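PDB 6RBN: Afp3 from Serratia entomophila, which probably assembles in many copies into the contractile sheath that surrounds the inner tube of the anti-feeding prophage, a contractile injection system. Local coordinates for residues Y183-S189 with A202-Y208; F32-F36 with P159-Y165. All blocks are in the same frame, centred on the assembly; numbering follows the deposited sequence.

Contact 1. Residues Y183-S189 with A202-Y208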
loop_
_atom_site.group_PDB
_atom_site.type_symbol
_atom_site.label_atom_id
_atom_site.label_comp_id
_atom_site.label_asym_id
_atom_site.label_seq_id
_atom_site.Cartn_x
_atom_site.Cartn_y
_atom_site.Cartn_z
ATOM N N TYR D 183 -17.479 58.145 24.967
ATOM C CA TYR D 183 -18.770 58.757 24.708
ATOM C C TYR D 183 -18.664 59.727 23.540
ATOM O O TYR D 183 -17.577 60.157 23.154
ATOM C CB TYR D 183 -19.295 59.491 25.939
ATOM C CG TYR D 183 -19.473 58.606 27.141
ATOM C CD1 TYR D 183 -20.429 57.606 27.148
ATOM C CD2 TYR D 183 -18.722 58.807 28.288
ATOM C CE1 TYR D 183 -20.600 56.795 28.249
ATOM C CE2 TYR D 183 -18.895 58.009 29.397
ATOM C CZ TYR D 183 -19.832 57.004 29.369
ATOM O OH TYR D 183 -20.005 56.204 30.471
ATOM N N PHE D 184 -19.817 60.075 22.978
ATOM C CA PHE D 184 -19.850 60.975 21.831
ATOM C C PHE D 184 -21.099 61.832 21.959
ATOM O O PHE D 184 -22.214 61.319 21.864
ATOM C CB PHE D 184 -19.846 60.189 20.524
ATOM C CG PHE D 184 -19.592 61.031 19.311
ATOM C CD1 PHE D 184 -18.307 61.437 18.998
ATOM C CD2 PHE D 184 -20.630 61.409 18.482
ATOM C CE1 PHE D 184 -18.059 62.203 17.882
ATOM C CE2 PHE D 184 -20.389 62.179 17.363
ATOM C CZ PHE D 184 -19.099 62.576 17.066
ATOM N N LEU D 185 -20.913 63.128 22.182
ATOM C CA LEU D 185 -22.022 64.048 22.379
ATOM C C LEU D 185 -22.556 64.541 21.043
ATOM O O LEU D 185 -21.786 64.877 20.140
ATOM C CB LEU D 185 -21.579 65.233 23.236
ATOM C CG LEU D 185 -22.588 66.334 23.559
ATOM C CD1 LEU D 185 -23.745 65.797 24.356
ATOM C CD2 LEU D 185 -21.906 67.447 24.314
ATOM N N LEU D 186 -23.878 64.580 20.921
ATOM C CA LEU D 186 -24.550 65.135 19.750
ATOM C C LEU D 186 -25.242 66.422 20.187
ATOM O O LEU D 186 -26.407 66.416 20.586
ATOM C CB LEU D 186 -25.538 64.148 19.155
ATOM C CG LEU D 186 -24.946 62.880 18.556
ATOM C CD1 LEU D 186 -26.044 61.954 18.081
ATOM C CD2 LEU D 186 -24.020 63.243 17.425
ATOM N N ALA D 187 -24.516 67.528 20.103
ATOM C CA ALA D 187 -25.041 68.818 20.513
ATOM C C ALA D 187 -25.854 69.443 19.387
ATOM O O ALA D 187 -25.896 68.948 18.261
ATOM C CB ALA D 187 -23.905 69.747 20.937
ATOM N N ASP D 188 -26.509 70.555 19.709
ATOM C CA ASP D 188 -27.381 71.245 18.771
ATOM C C ASP D 188 -27.089 72.732 18.816
ATOM O O ASP D 188 -27.078 73.331 19.894
ATOM C CB ASP D 188 -28.847 70.997 19.107
ATOM C CG ASP D 188 -29.264 69.585 18.842
ATOM O OD1 ASP D 188 -28.773 68.991 17.863
ATOM O OD2 ASP D 188 -30.049 69.034 19.638
ATOM N N SER D 189 -26.863 73.321 17.652
ATOM C CA SER D 189 -26.622 74.749 17.597
ATOM C C SER D 189 -27.927 75.507 17.803
ATOM O O SER D 189 -29.025 74.977 17.618
ATOM C CB SER D 189 -25.989 75.133 16.264
ATOM O OG SER D 189 -25.733 76.523 16.219
ATOM N N ALA D 202 -12.956 66.525 20.293
ATOM C CA ALA D 202 -13.239 65.649 19.165
ATOM C C ALA D 202 -14.407 64.706 19.408
ATOM O O ALA D 202 -14.737 63.921 18.519
ATOM C CB ALA D 202 -11.996 64.831 18.811
ATOM N N GLN D 203 -15.044 64.767 20.572
ATOM C CA GLN D 203 -16.131 63.868 20.920
ATOM C C GLN D 203 -17.502 64.482 20.681
ATOM O O GLN D 203 -18.503 63.930 21.138
ATOM C CB GLN D 203 -16.015 63.457 22.387
ATOM C CG GLN D 203 -14.718 62.775 22.771
ATOM C CD GLN D 203 -14.492 61.476 22.039
ATOM O OE1 GLN D 203 -13.574 61.361 21.235
ATOM N NE2 GLN D 203 -15.336 60.492 22.306
ATOM N N VAL D 204 -17.574 65.623 19.997
ATOM C CA VAL D 204 -18.800 66.407 19.897
ATOM C C VAL D 204 -19.113 66.655 18.429
ATOM O O VAL D 204 -18.234 67.059 17.662
ATOM C CB VAL D 204 -18.679 67.741 20.664
ATOM C CG1 VAL D 204 -19.900 68.615 20.457
ATOM C CG2 VAL D 204 -18.504 67.477 22.133
ATOM N N ALA D 205 -20.361 66.399 18.039
ATOM C CA ALA D 205 -20.874 66.733 16.718
ATOM C C ALA D 205 -22.121 67.588 16.885
ATOM O O ALA D 205 -23.124 67.123 17.434
ATOM C CB ALA D 205 -21.194 65.471 15.919
ATOM N N VAL D 206 -22.058 68.824 16.411
ATOM C CA VAL D 206 -23.159 69.777 16.511
ATOM C C VAL D 206 -24.008 69.643 15.253
ATOM O O VAL D 206 -23.498 69.290 14.192
ATOM C CB VAL D 206 -22.592 71.201 16.706
ATOM C CG1 VAL D 206 -23.678 72.244 16.906
ATOM C CG2 VAL D 206 -21.615 71.221 17.866
ATOM N N TYR D 207 -25.322 69.855 15.374
ATOM C CA TYR D 207 -26.245 69.793 14.238
ATOM C C TYR D 207 -27.203 70.970 14.341
ATOM O O TYR D 207 -27.992 71.046 15.287
ATOM C CB TYR D 207 -26.998 68.465 14.213
ATOM C CG TYR D 207 -26.116 67.294 13.860
ATOM C CD1 TYR D 207 -25.879 66.952 12.535
ATOM C CD2 TYR D 207 -25.486 66.552 14.847
ATOM C CE1 TYR D 207 -25.064 65.890 12.210
ATOM C CE2 TYR D 207 -24.663 65.495 14.529
ATOM C CZ TYR D 207 -24.454 65.170 13.208
ATOM O OH TYR D 207 -23.640 64.112 12.888
ATOM N N TYR D 208 -27.142 71.887 13.373
ATOM C CA TYR D 208 -27.774 73.192 13.558
ATOM C C TYR D 208 -29.299 73.256 13.415
ATOM O O TYR D 208 -29.942 73.671 14.389
ATOM C CB TYR D 208 -27.107 74.233 12.647
ATOM C CG TYR D 208 -27.890 75.519 12.505
ATOM C CD1 TYR D 208 -28.044 76.394 13.566
ATOM C CD2 TYR D 208 -28.450 75.867 11.287
ATOM C CE1 TYR D 208 -28.766 77.560 13.425
ATOM C CE2 TYR D 208 -29.163 77.036 11.136
ATOM C CZ TYR D 208 -29.313 77.881 12.207
ATOM O OH TYR D 208 -30.022 79.050 12.059
#
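Two short, weakly bonded strands, 185-188 and 204-207, run parallel, approaching to 4.5 Å at an axis angle of 30°. Leu185 N donates to Gln203 O (2.7 Å) and Ala205 N to Leu185 O (3.0 Å, 166°); Ala187 N to Ala205 O (3.0 Å) is bent and weak. Gln203, chi1 and chi2 both m, folds back, and NE2 donates a very short hydrogen bond (2.4 Å, 137°) to Tyr183 O. Phe184, chi1 t, lays one ring face over Gln203 O. Leu186, rotamer mt, sends CD2 to the Tyr207 ring edge, 3.7 Å from CE2. Leu186, Ala205, Asp188 and Tyr207 point to one face, against helices 271-284 (Tyr278) and 347-364 (Ile347); Leu185, Ala187, Val204 and Val206 to the other, against helix 163-172 (Tyr170). Asp188 OD1 hydrogen-bonds Ser271 OG, and the Tyr207 and Tyr278 hydroxyls hydrogen-bond each other. Within this myoviridae-family sheath chain the strands form a two-stranded parallel sheet, the segments linked by 12 residues without helix or strand: a largely apolar, helix-covered pair whose backbone bonding is partly weak.

Contact 2. Residues F32-F36 with P159-Y165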
loop_
_atom_site.group_PDB
_atom_site.type_symbol
_atom_site.label_atom_id
_atom_site.label_comp_id
_atom_site.label_asym_id
_atom_site.label_seq_id
_atom_site.Cartn_x
_atom_site.Cartn_y
_atom_site.Cartn_z
ATOM N N PHE D 32 -30.973 59.599 26.062
ATOM C CA PHE D 32 -31.759 60.806 25.850
ATOM C C PHE D 32 -32.137 61.421 27.191
ATOM O O PHE D 32 -32.891 60.825 27.966
ATOM C CB PHE D 32 -33.001 60.495 25.027
ATOM C CG PHE D 32 -32.697 59.986 23.658
ATOM C CD1 PHE D 32 -32.224 60.838 22.681
ATOM C CD2 PHE D 32 -32.900 58.661 23.341
ATOM C CE1 PHE D 32 -31.941 60.377 21.422
ATOM C CE2 PHE D 32 -32.629 58.201 22.080
ATOM C CZ PHE D 32 -32.144 59.059 21.123
ATOM N N VAL D 33 -31.612 62.610 27.461
ATOM C CA VAL D 33 -31.934 63.365 28.665
ATOM C C VAL D 33 -32.985 64.392 28.264
ATOM O O VAL D 33 -32.676 65.401 27.626
ATOM C CB VAL D 33 -30.695 64.026 29.270
ATOM C CG1 VAL D 33 -31.074 64.848 30.484
ATOM C CG2 VAL D 33 -29.667 62.980 29.638
ATOM N N ALA D 34 -34.238 64.133 28.625
ATOM C CA ALA D 34 -35.332 65.030 28.285
ATOM C C ALA D 34 -36.390 64.942 29.377
ATOM O O ALA D 34 -36.189 64.298 30.410
ATOM C CB ALA D 34 -35.897 64.696 26.902
ATOM N N ARG D 35 -37.527 65.592 29.142
ATOM C CA ARG D 35 -38.601 65.663 30.133
ATOM C C ARG D 35 -39.569 64.499 29.931
ATOM O O ARG D 35 -40.696 64.648 29.458
ATOM C CB ARG D 35 -39.322 67.001 30.042
ATOM C CG ARG D 35 -38.489 68.198 30.438
ATOM C CD ARG D 35 -39.322 69.466 30.373
ATOM N NE ARG D 35 -38.583 70.644 30.819
ATOM C CZ ARG D 35 -37.893 71.444 30.012
ATOM N NH1 ARG D 35 -37.847 71.195 28.711
ATOM N NH2 ARG D 35 -37.253 72.492 30.506
ATOM N N PHE D 36 -39.105 63.314 30.309
ATOM C CA PHE D 36 -39.934 62.121 30.241
ATOM C C PHE D 36 -40.735 61.986 31.525
ATOM O O PHE D 36 -40.204 62.167 32.624
ATOM C CB PHE D 36 -39.079 60.874 30.022
ATOM C CG PHE D 36 -38.331 60.878 28.727
ATOM C CD1 PHE D 36 -38.984 60.632 27.535
ATOM C CD2 PHE D 36 -36.969 61.118 28.703
ATOM C CE1 PHE D 36 -38.298 60.640 26.341
ATOM C CE2 PHE D 36 -36.277 61.122 27.514
ATOM C CZ PHE D 36 -36.942 60.884 26.331
ATOM N N PRO D 159 -32.441 65.421 23.677
ATOM C CA PRO D 159 -33.430 65.973 22.717
ATOM C C PRO D 159 -34.464 66.930 23.308
ATOM O O PRO D 159 -35.662 66.627 23.403
ATOM C CB PRO D 159 -34.090 64.702 22.185
ATOM C CG PRO D 159 -34.120 63.808 23.391
ATOM C CD PRO D 159 -32.883 64.118 24.200
ATOM N N ASP D 160 -34.050 68.136 23.685
ATOM C CA ASP D 160 -35.028 69.004 24.327
ATOM C C ASP D 160 -35.094 70.356 23.627
ATOM O O ASP D 160 -34.055 70.919 23.269
ATOM C CB ASP D 160 -34.679 69.192 25.802
ATOM C CG ASP D 160 -35.792 69.843 26.585
ATOM O OD1 ASP D 160 -36.805 69.166 26.851
ATOM O OD2 ASP D 160 -35.656 71.030 26.937
ATOM N N PRO D 161 -36.296 70.901 23.413
ATOM C CA PRO D 161 -36.400 72.158 22.653
ATOM C C PRO D 161 -35.975 73.396 23.423
ATOM O O PRO D 161 -35.736 74.431 22.793
ATOM C CB PRO D 161 -37.887 72.222 22.289
ATOM C CG PRO D 161 -38.555 71.443 23.349
ATOM C CD PRO D 161 -37.622 70.329 23.694
ATOM N N ASP D 162 -35.883 73.337 24.749
ATOM C CA ASP D 162 -35.446 74.497 25.515
ATOM C C ASP D 162 -33.944 74.694 25.345
ATOM O O ASP D 162 -33.189 73.733 25.192
ATOM C CB ASP D 162 -35.802 74.320 26.990
ATOM C CG ASP D 162 -35.696 75.611 27.788
ATOM O OD1 ASP D 162 -35.380 76.669 27.205
ATOM O OD2 ASP D 162 -35.927 75.563 29.013
ATOM N N GLU D 163 -33.513 75.955 25.375
ATOM C CA GLU D 163 -32.112 76.265 25.118
ATOM C C GLU D 163 -31.282 76.198 26.394
ATOM O O GLU D 163 -30.173 75.656 26.385
ATOM C CB GLU D 163 -32.000 77.648 24.475
ATOM C CG GLU D 163 -30.655 77.964 23.833
ATOM C CD GLU D 163 -29.650 78.579 24.788
ATOM O OE1 GLU D 163 -30.077 79.229 25.765
ATOM O OE2 GLU D 163 -28.434 78.417 24.556
ATOM N N THR D 164 -31.791 76.754 27.493
ATOM C CA THR D 164 -31.068 76.724 28.756
ATOM C C THR D 164 -31.114 75.358 29.424
ATOM O O THR D 164 -30.312 75.100 30.327
ATOM C CB THR D 164 -31.630 77.773 29.712
ATOM O OG1 THR D 164 -33.013 77.500 29.960
ATOM C CG2 THR D 164 -31.491 79.162 29.114
ATOM N N TYR D 165 -32.040 74.493 29.010
ATOM C CA TYR D 165 -32.071 73.127 29.516
ATOM C C TYR D 165 -30.875 72.335 29.007
ATOM O O TYR D 165 -30.252 71.584 29.763
ATOM C CB TYR D 165 -33.374 72.456 29.087
ATOM C CG TYR D 165 -33.637 71.078 29.653
ATOM C CD1 TYR D 165 -34.236 70.916 30.892
ATOM C CD2 TYR D 165 -33.284 69.942 28.947
ATOM C CE1 TYR D 165 -34.488 69.657 31.400
ATOM C CE2 TYR D 165 -33.527 68.685 29.443
ATOM C CZ TYR D 165 -34.126 68.548 30.668
ATOM O OH TYR D 165 -34.361 67.287 31.155
#
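Charge, ring and apolar contacts each join strand 31-34 and its exit to the approach and first turn of helix 163-172. Electrostatically, Arg35 NH1 lies 2.8 Å from Asp160 OD2, a salt bridge whose hydrogen bond is weak at 121°; Arg35 NH2 to Asp162 OD2, at 3.7 Å, is a long second salt bridge in the same network. A cation-pi contact adds to it: Arg35 CZ stands 4.3 Å from the Tyr165 ring centroid, 32° off the normal and hence off-centre. That ring is tethered at its far end, where OH bonds Leu131 O. Apolar contact centres on Pro159, whose CG touches Phe32 CD1 at 3.6 Å and Ala34 CB at 4.0 Å; of the 427 Å² buried, Pro159 contributes 88 and Arg35 91. Two turns accompany the charged groups. Arg35 is central to an inverse gamma turn, its Phe36 N to Ala34 O bond weak at 3.1 Å, while Asp160 OD2 also accepts from Asp162 N at 3.2 Å, closing the Asx turn that precedes the helix.

Both contacts are buried, with 12 of 14 touching residues buried in contact 1 and 6 of 8 in contact 2, yet contact 1 lies nearer the chain centre, its own centre about 9 Å away against about 17 Å for contact 2. Their centres are about 15 Å apart and their nearest atoms about 6 Å, so they do not touch directly; helices connect them. Helix 163-172 begins in contact 2 and packs Tyr170 on contact 1, while Ala275 of helix 271-284 meets both Phe32 and Leu186. Arg166 bonds Asp162 O and makes a long, weak ion pair with Asp188. Chemistry follows location: main-chain bonding between parallel strands nearer the centre, side-chain charge and cation-pi contacts farther out.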